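Side-chain contacts in uncharacterized protein Atu2452 (Agrobacterium tumefaciens, PDB 2R8B), which is of unknown function but, as a dienelactone hydrolase family member of the alpha/beta-hydrolase clan, probably hydrolyses an ester-like bond: residues V95-E100 with L120-G125; R105-R108 with V114-M117; G147-A152 with G228-R233. One frame throughout, in Å; residues are numbered along the deposited sequence.

Contact 1 of 3, residues V95-E100 with L120-G125; sequences VGDVSE and LERATG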
loop_
_atom_site.group_PDB
_atom_site.type_symbol
_atom_site.label_atom_id
_atom_site.label_comp_id
_atom_site.label_asym_id
_atom_site.label_seq_id
_atom_site.Cartn_x
_atom_site.Cartn_y
_atom_site.Cartn_z
ATOM N N VAL A 95 12.346 1.115 -2.460
ATOM C CA VAL A 95 12.853 0.567 -1.194
ATOM C C VAL A 95 12.611 1.629 -0.127
ATOM O O VAL A 95 12.855 2.807 -0.383
ATOM C CB VAL A 95 14.371 0.221 -1.271
ATOM C CG1 VAL A 95 15.208 1.475 -1.634
ATOM C CG2 VAL A 95 14.862 -0.483 0.017
ATOM N N GLY A 96 12.115 1.231 1.040
ATOM C CA GLY A 96 11.904 2.175 2.140
ATOM C C GLY A 96 13.155 2.902 2.627
ATOM O O GLY A 96 14.280 2.463 2.407
ATOM N N ASP A 97 12.951 4.018 3.303
ATOM C CA ASP A 97 14.048 4.911 3.630
ATOM C C ASP A 97 14.484 4.835 5.072
ATOM O O ASP A 97 15.300 5.639 5.508
ATOM C CB ASP A 97 13.670 6.348 3.291
ATOM C CG ASP A 97 12.389 6.799 3.968
ATOM O OD1 ASP A 97 12.016 7.979 3.782
ATOM O OD2 ASP A 97 11.744 5.985 4.670
ATOM N N VAL A 98 13.931 3.889 5.820
ATOM C CA VAL A 98 14.369 3.665 7.194
ATOM C C VAL A 98 15.044 2.297 7.234
ATOM O O VAL A 98 14.571 1.350 6.616
ATOM C CB VAL A 98 13.177 3.727 8.190
ATOM C CG1 VAL A 98 13.680 3.737 9.627
ATOM C CG2 VAL A 98 12.292 4.943 7.913
ATOM N N SER A 99 16.158 2.185 7.935
ATOM C CA SER A 99 16.816 0.902 8.039
ATOM C C SER A 99 16.812 0.498 9.520
ATOM O O SER A 99 17.263 1.268 10.349
ATOM C CB SER A 99 18.218 1.033 7.455
ATOM O OG SER A 99 19.175 0.298 8.182
ATOM N N GLU A 100 16.272 -0.676 9.860
ATOM C CA GLU A 100 16.166 -1.107 11.263
ATOM C C GLU A 100 17.275 -2.103 11.640
ATOM O O GLU A 100 17.059 -3.319 11.569
ATOM C CB GLU A 100 14.796 -1.714 11.517
ATOM C CG GLU A 100 14.292 -1.516 12.936
ATOM C CD GLU A 100 12.821 -1.903 13.087
ATOM O OE1 GLU A 100 11.941 -1.010 13.090
ATOM O OE2 GLU A 100 12.544 -3.111 13.184
ATOM N N LEU A 120 5.911 8.739 10.672
ATOM C CA LEU A 120 4.838 8.291 9.806
ATOM C C LEU A 120 4.228 9.418 8.994
ATOM O O LEU A 120 3.973 9.243 7.802
ATOM C CB LEU A 120 3.743 7.570 10.595
ATOM C CG LEU A 120 2.535 7.135 9.768
ATOM C CD1 LEU A 120 2.849 5.863 9.017
ATOM C CD2 LEU A 120 1.325 6.930 10.649
ATOM N N GLU A 121 3.996 10.560 9.634
ATOM C CA GLU A 121 3.479 11.720 8.940
ATOM C C GLU A 121 4.511 12.215 7.915
ATOM O O GLU A 121 4.163 12.523 6.757
ATOM C CB GLU A 121 3.058 12.788 9.932
ATOM C CG GLU A 121 3.349 14.245 9.541
ATOM C CD GLU A 121 2.590 15.232 10.451
ATOM O OE1 GLU A 121 1.344 15.127 10.406
ATOM O OE2 GLU A 121 3.190 16.079 11.197
ATOM N N ARG A 122 5.787 12.225 8.311
ATOM C CA ARG A 122 6.860 12.588 7.366
ATOM C C ARG A 122 6.818 11.734 6.098
ATOM O O ARG A 122 6.931 12.279 4.994
ATOM C CB ARG A 122 8.266 12.540 8.008
ATOM C CG ARG A 122 9.406 12.914 7.039
ATOM C CD ARG A 122 10.778 12.376 7.458
ATOM N NE ARG A 122 10.824 10.916 7.687
ATOM C CZ ARG A 122 10.653 9.951 6.754
ATOM N NH1 ARG A 122 10.390 10.248 5.485
ATOM N NH2 ARG A 122 10.742 8.663 7.095
ATOM N N ALA A 123 6.632 10.423 6.280
ATOM C CA ALA A 123 6.769 9.421 5.221
ATOM C C ALA A 123 5.542 9.400 4.330
ATOM O O ALA A 123 5.607 9.134 3.117
ATOM C CB ALA A 123 6.985 8.055 5.817
ATOM N N THR A 124 4.409 9.685 4.958
ATOM C CA THR A 124 3.140 9.775 4.253
ATOM C C THR A 124 3.204 10.945 3.296
ATOM O O THR A 124 2.865 10.790 2.126
ATOM C CB THR A 124 1.982 9.858 5.252
ATOM O OG1 THR A 124 1.951 8.628 5.976
ATOM C CG2 THR A 124 0.650 10.063 4.553
ATOM N N GLY A 125 3.699 12.082 3.778
ATOM C CA GLY A 125 3.933 13.248 2.950
ATOM C C GLY A 125 4.933 13.022 1.844
ATOM O O GLY A 125 4.762 13.574 0.768
#
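Asp97 and Arg122 face each other at the surface of an alpha/beta-hydrolase fold, where a classic beta bulge meets the first turns of helix 117-138. Asp97 and Val98 together stand opposite Arg105 of the short strand 103-105, to which Val98 is backbone-bonded, and both project their side chains at the helix. The two charged chains approach from opposite directions. With CG tucked between its backbone N and carbonyl carbon (chi1 56°), the Asp97 carboxylate extends from the bulge toward Arg122. OD1 of Asp97 lies 3.3 Å from NH1 of Arg122, a salt bridge whose hydrogen bond is weak, bent to 129° at the proton. The carboxylate plane is turned 69° from the guanidinium plane, so there is no coplanar two-pronged pairing; NH2 of Arg122 lies farther off, 3.6 Å from OD1 of Asp97.

A stronger hold on the arginine comes from within its own helix. NE of Arg122 forms a salt bridge with OD2 of Asp119, and the bend of the arginine chain at its third torsion brings NH1 to Asp97. The guanidinium thus spans two acidic groups, one on the helix and one on the loop, an arrangement that probably offsets both charges. Asp97 has a further cation in Lys126, one turn along the same helix, but that ion pair is long and weak.

Val98 adds the apolar part of the contact. Its CG2 branch comes up to the edge of the guanidinium, near the plane. Little surface is buried overall, and the touching residues are partly exposed or exposed. The nearest approach of the valine is from CG2 of Val98 to NH2 of Arg122, at 4.1 Å.

Contact 2 of 3, residues R105-R108 with V114-M117; sequences RFFR and VYDM. With SO4 (sulfate ion), chain C.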
loop_
_atom_site.group_PDB
_atom_site.type_symbol
_atom_site.label_atom_id
_atom_site.label_comp_id
_atom_site.label_asym_id
_atom_site.label_seq_id
_atom_site.Cartn_x
_atom_site.Cartn_y
_atom_site.Cartn_z
ATOM N N ARG A 105 12.475 -0.352 6.036
ATOM C CA ARG A 105 11.025 -0.111 6.195
ATOM C C ARG A 105 10.687 1.291 5.781
ATOM O O ARG A 105 11.596 2.086 5.515
ATOM C CB ARG A 105 10.503 -0.384 7.618
ATOM C CG ARG A 105 11.507 -0.193 8.751
ATOM C CD ARG A 105 11.042 -0.746 10.082
ATOM N NE ARG A 105 9.835 -0.054 10.503
ATOM C CZ ARG A 105 8.643 -0.637 10.670
ATOM N NH1 ARG A 105 7.589 0.101 11.030
ATOM N NH2 ARG A 105 8.500 -1.958 10.500
ATOM N N PHE A 106 9.387 1.580 5.726
ATOM C CA PHE A 106 8.910 2.873 5.280
ATOM C C PHE A 106 8.678 3.965 6.338
ATOM O O PHE A 106 8.313 5.094 5.961
ATOM C CB PHE A 106 7.646 2.705 4.462
ATOM C CG PHE A 106 7.895 2.157 3.114
ATOM C CD1 PHE A 106 7.699 0.800 2.856
ATOM C CD2 PHE A 106 8.373 2.983 2.091
ATOM C CE1 PHE A 106 7.963 0.253 1.578
ATOM C CE2 PHE A 106 8.640 2.467 0.828
ATOM C CZ PHE A 106 8.428 1.090 0.574
ATOM N N PHE A 107 8.849 3.649 7.630
ATOM C CA PHE A 107 8.699 4.634 8.735
ATOM C C PHE A 107 9.091 3.990 10.026
ATOM O O PHE A 107 9.097 2.774 10.137
ATOM C CB PHE A 107 7.284 5.201 8.862
ATOM C CG PHE A 107 6.248 4.171 9.201
ATOM C CD1 PHE A 107 5.706 3.359 8.206
ATOM C CD2 PHE A 107 5.819 4.012 10.504
ATOM C CE1 PHE A 107 4.760 2.402 8.482
ATOM C CE2 PHE A 107 4.889 3.054 10.810
ATOM C CZ PHE A 107 4.348 2.237 9.765
ATOM N N ARG A 108 9.362 4.786 11.042
ATOM C CA ARG A 108 9.992 4.260 12.242
ATOM C C ARG A 108 9.044 3.786 13.328
ATOM O O ARG A 108 8.099 4.471 13.686
ATOM C CB ARG A 108 10.972 5.269 12.833
ATOM C CG ARG A 108 11.848 4.687 13.928
ATOM C CD ARG A 108 12.773 5.717 14.568
ATOM N NE ARG A 108 12.093 6.541 15.552
ATOM C CZ ARG A 108 12.178 6.354 16.860
ATOM N NH1 ARG A 108 11.528 7.149 17.689
ATOM N NH2 ARG A 108 12.915 5.370 17.334
ATOM N N VAL A 114 6.388 0.323 18.767
ATOM C CA VAL A 114 5.239 1.270 18.618
ATOM C C VAL A 114 5.535 2.330 17.559
ATOM O O VAL A 114 6.639 2.911 17.570
ATOM C CB VAL A 114 4.662 1.813 20.026
ATOM C CG1 VAL A 114 5.608 1.534 21.150
ATOM C CG2 VAL A 114 4.210 3.291 19.993
ATOM N N TYR A 115 4.587 2.570 16.654
ATOM C CA TYR A 115 4.832 3.521 15.561
ATOM C C TYR A 115 5.196 4.938 15.994
ATOM O O TYR A 115 4.506 5.552 16.833
ATOM C CB TYR A 115 3.623 3.723 14.689
ATOM C CG TYR A 115 3.055 2.537 13.965
ATOM C CD1 TYR A 115 3.668 1.270 14.028
ATOM C CD2 TYR A 115 1.907 2.694 13.171
ATOM C CE1 TYR A 115 3.135 0.211 13.378
ATOM C CE2 TYR A 115 1.381 1.649 12.492
ATOM C CZ TYR A 115 1.990 0.408 12.610
ATOM O OH TYR A 115 1.453 -0.657 11.936
ATOM N N ASP A 116 6.241 5.468 15.355
ATOM C CA ASP A 116 6.618 6.871 15.463
ATOM C C ASP A 116 5.669 7.702 14.572
ATOM O O ASP A 116 5.720 7.622 13.322
ATOM C CB ASP A 116 8.095 7.016 15.065
ATOM C CG ASP A 116 8.564 8.475 14.975
ATOM O OD1 ASP A 116 7.762 9.354 14.599
ATOM O OD2 ASP A 116 9.753 8.747 15.261
HETATM N N MSE A 117 4.797 8.485 15.213
HETATM C CA MSE A 117 3.781 9.257 14.495
HETATM C C MSE A 117 4.305 10.470 13.696
HETATM O O MSE A 117 3.717 10.799 12.651
HETATM C CB MSE A 117 2.639 9.667 15.428
HETATM C CG MSE A 117 1.804 8.501 15.966
HETATM SE SE MSE A 117 0.848 7.361 14.615
HETATM C CE MSE A 117 2.106 5.904 14.500
HETATM S S SO4 C . 4.792 -1.873 10.789
HETATM O O1 SO4 C . 4.092 -1.020 9.836
HETATM O O2 SO4 C . 5.954 -2.444 10.118
HETATM O O3 SO4 C . 5.286 -1.027 11.873
HETATM O O4 SO4 C . 3.953 -2.982 11.295
#
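Phe107 drives one edge of its ring into the face of Tyr115, a T-shaped pair with centroids 5.0 Å apart and planes at 81°. The touching atom is CE2 of Phe107, which sits 3.7 Å from CG of Tyr115, displaced toward the rim of the tyrosine ring. The CG of Phe107 lies between its own backbone N and carbonyl carbon (chi1 63°), which carries the CE2 edge over to Tyr115. The Tyr115 hydroxyl is held at the far end by the carbonyl O of Leu175.

Beside the rings, Arg108 reaches Asp116. Its chain is extended as far as the third torsion and bends there, which brings NE of Arg108 to 3.2 Å from OD2 of Asp116. That oxygen receives the bond on its anti lone pair and lies in the guanidinium plane, although the carboxylate itself is nearly perpendicular to it. The other oxygen, OD1, caps the helix by accepting from Asp119 N.

Arg105 also bends at its third torsion (-62°), folding back so that NE donates to O of Phe107 at 2.9 Å. Its terminal nitrogens then grip a sulfate, probably from the crystallisation liquor: NH1 of Arg105 to O3 at 2.7 Å, and NH2 of Arg105 to O2 at 2.6 Å. Asn150 and Asn153 also bind this anion.

Both segments belong to the loop joining strand 103-105 to helix 117-138, with Asp116 at that helix's N-cap; Phe107 packs on Leu120 of the same helix, while on helix 150-161 Phe107 leans on Asn150 and Tyr115 on Asn153.

Contact 3 of 3, residues G147-A152 with G228-R233; sequences GFSNGA and GGHEIR. With SO4 (sulfate ion), chain C.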
loop_
_atom_site.group_PDB
_atom_site.type_symbol
_atom_site.label_atom_id
_atom_site.label_comp_id
_atom_site.label_asym_id
_atom_site.label_seq_id
_atom_site.Cartn_x
_atom_site.Cartn_y
_atom_site.Cartn_z
ATOM N N GLY A 147 0.417 -3.154 -0.917
ATOM C CA GLY A 147 1.421 -3.168 0.151
ATOM C C GLY A 147 1.240 -4.386 1.006
ATOM O O GLY A 147 0.122 -4.928 1.144
ATOM N N PHE A 148 2.347 -4.850 1.555
ATOM C CA PHE A 148 2.330 -5.983 2.486
ATOM C C PHE A 148 2.833 -5.514 3.822
ATOM O O PHE A 148 3.968 -4.986 3.893
ATOM C CB PHE A 148 3.275 -7.079 1.995
ATOM C CG PHE A 148 3.453 -8.176 2.975
ATOM C CD1 PHE A 148 2.342 -8.926 3.402
ATOM C CD2 PHE A 148 4.718 -8.476 3.481
ATOM C CE1 PHE A 148 2.492 -9.958 4.317
ATOM C CE2 PHE A 148 4.876 -9.503 4.420
ATOM C CZ PHE A 148 3.762 -10.254 4.845
ATOM N N SER A 149 2.002 -5.685 4.865
ATOM C CA SER A 149 2.411 -5.437 6.249
ATOM C C SER A 149 2.870 -3.964 6.378
ATOM O O SER A 149 2.045 -3.059 6.172
ATOM C CB SER A 149 3.536 -6.411 6.614
ATOM O OG SER A 149 3.614 -6.643 8.006
ATOM N N ASN A 150 4.163 -3.719 6.654
ATOM C CA ASN A 150 4.683 -2.343 6.800
ATOM C C ASN A 150 4.385 -1.442 5.625
ATOM O O ASN A 150 4.206 -0.233 5.805
ATOM C CB ASN A 150 6.187 -2.327 7.026
ATOM C CG ASN A 150 6.770 -0.901 7.038
ATOM O OD1 ASN A 150 7.498 -0.499 6.108
ATOM N ND2 ASN A 150 6.461 -0.139 8.087
ATOM N N GLY A 151 4.347 -2.040 4.431
ATOM C CA GLY A 151 4.015 -1.347 3.220
ATOM C C GLY A 151 2.514 -1.104 3.094
ATOM O O GLY A 151 2.120 -0.059 2.551
ATOM N N ALA A 152 1.661 -2.035 3.549
ATOM C CA ALA A 152 0.229 -1.751 3.525
ATOM C C ALA A 152 -0.069 -0.631 4.523
ATOM O O ALA A 152 -1.076 0.103 4.410
ATOM C CB ALA A 152 -0.555 -2.956 3.863
ATOM N N GLY A 228 -4.840 -18.807 10.181
ATOM C CA GLY A 228 -3.393 -18.609 9.824
ATOM C C GLY A 228 -2.840 -17.220 10.099
ATOM O O GLY A 228 -3.572 -16.350 10.569
ATOM N N GLY A 229 -1.549 -17.039 9.829
ATOM C CA GLY A 229 -0.736 -16.034 10.503
ATOM C C GLY A 229 -0.475 -14.845 9.632
ATOM O O GLY A 229 -1.339 -14.433 8.879
ATOM N N HIS A 230 0.749 -14.323 9.717
ATOM C CA HIS A 230 1.233 -13.185 8.930
ATOM C C HIS A 230 1.593 -13.568 7.492
ATOM O O HIS A 230 1.902 -12.689 6.642
ATOM C CB HIS A 230 2.483 -12.621 9.596
ATOM C CG HIS A 230 2.760 -11.192 9.249
ATOM N ND1 HIS A 230 1.802 -10.194 9.353
ATOM C CD2 HIS A 230 3.893 -10.579 8.836
ATOM C CE1 HIS A 230 2.337 -9.031 9.027
ATOM N NE2 HIS A 230 3.602 -9.239 8.697
ATOM N N GLU A 231 1.598 -14.868 7.209
ATOM C CA GLU A 231 1.932 -15.349 5.865
ATOM C C GLU A 231 0.867 -14.952 4.845
ATOM O O GLU A 231 -0.348 -14.892 5.147
ATOM C CB GLU A 231 2.150 -16.865 5.850
ATOM C CG GLU A 231 0.882 -17.738 5.662
ATOM C CD GLU A 231 0.088 -18.007 6.957
ATOM O OE1 GLU A 231 -0.826 -18.859 6.927
ATOM O OE2 GLU A 231 0.387 -17.400 8.004
ATOM N N ILE A 232 1.339 -14.642 3.646
ATOM C CA ILE A 232 0.478 -14.522 2.480
ATOM C C ILE A 232 0.124 -15.924 1.986
ATOM O O ILE A 232 1.053 -16.665 1.621
ATOM C CB ILE A 232 1.230 -13.802 1.386
ATOM C CG1 ILE A 232 1.321 -12.325 1.716
ATOM C CG2 ILE A 232 0.588 -14.036 0.011
ATOM C CD1 ILE A 232 2.263 -11.628 0.767
ATOM N N ARG A 233 -1.173 -16.298 1.997
ATOM C CA ARG A 233 -1.638 -17.554 1.346
ATOM C C ARG A 233 -1.909 -17.403 -0.157
ATOM O O ARG A 233 -2.204 -16.304 -0.646
ATOM C CB ARG A 233 -2.838 -18.188 2.053
ATOM C CG ARG A 233 -2.448 -18.623 3.427
ATOM C CD ARG A 233 -3.288 -19.753 4.031
ATOM N NE ARG A 233 -2.802 -19.956 5.393
ATOM C CZ ARG A 233 -3.174 -20.924 6.211
ATOM N NH1 ARG A 233 -4.048 -21.820 5.817
ATOM N NH2 ARG A 233 -2.665 -20.980 7.429
HETATM S S SO4 C . 4.792 -1.873 10.789
HETATM O O1 SO4 C . 4.092 -1.020 9.836
HETATM O O2 SO4 C . 5.954 -2.444 10.118
HETATM O O3 SO4 C . 5.286 -1.027 11.873
HETATM O O4 SO4 C . 3.953 -2.982 11.295
#
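The Phe148 ring lies between Ile232 on one face and the CB of its own neighbour Ser149 on the opposite face, while His230 comes up beside it. From Ile232 the delta methyl makes the CH-pi contact, CD1 standing 4.2 Å from the centroid of the Phe148 ring, and CG1 of Ile232 touches CE1 of Phe148 at 3.7 Å. With CG trans to the backbone N (chi1 172°), the phenyl group extends off the end of strand 143-148 toward the 228-233 loop. The carbonyl O of His230 meets its edge, near the ring plane, 3.6 Å from CZ of Phe148. The two rings themselves are inclined at 40°, with centroids 5.2 Å apart, neither stacked nor edge-to-face.

The imidazole edge is turned to Ser149. NE2 of His230 is 2.7 Å from OG of Ser149, with the serine oxygen near the ring plane, but the hydrogen bond is weak, at 121°, and the position of OG is uncertain in the model. Gly147, Ser149 and Gly151 fit the GxSxG pattern of a nucleophile elbow, in which a serine with positive phi sits on the tight turn between a strand and a helix. On the other side of the imidazole, ND1 of His230 bonds OD2 of Asp199. Together these residues are consistent with a Ser-His-Asp triad of the alpha/beta-hydrolase kind, with serine where dienelactone hydrolase itself has a cysteine nucleophile.

Beyond the elbow, the Asn150 amide turns away from His230, and its ND2 donates to O1 of the sulfate at 3.1 Å, while OD1 accepts from Phe106 N. At the other end, the histidine loop is braced internally by Glu231. Its OE2 accepts from Gly229 N, while NE and NH2 of Arg233 grip OE1 side-on, with NE of Arg233 2.7 Å from OE1 of Glu231.

Contacts 1 and 2 lie at the surface, centres about 7 Å apart, and contact 2 is nested within the loop that contact 1 closes. They share helix 117-138 and the small two-stranded sheet, touching through the Val98-Arg105 backbone pairing and the packing of Gly96 and Ala123 on Phe106. Contact 3 is partly buried and joins elements far apart in sequence, at the ends of central-sheet strands. The chemistry follows these places: a salt bridge with a weak hydrogen bond in contact 1, aromatic packing plus salt bridge and anion binding in contact 2, and a probable catalytic pair flanked by apolar packing in contact 3. Contacts 2 and 3 meet through Phe106, Phe107 and Asn150 and share the sulfate.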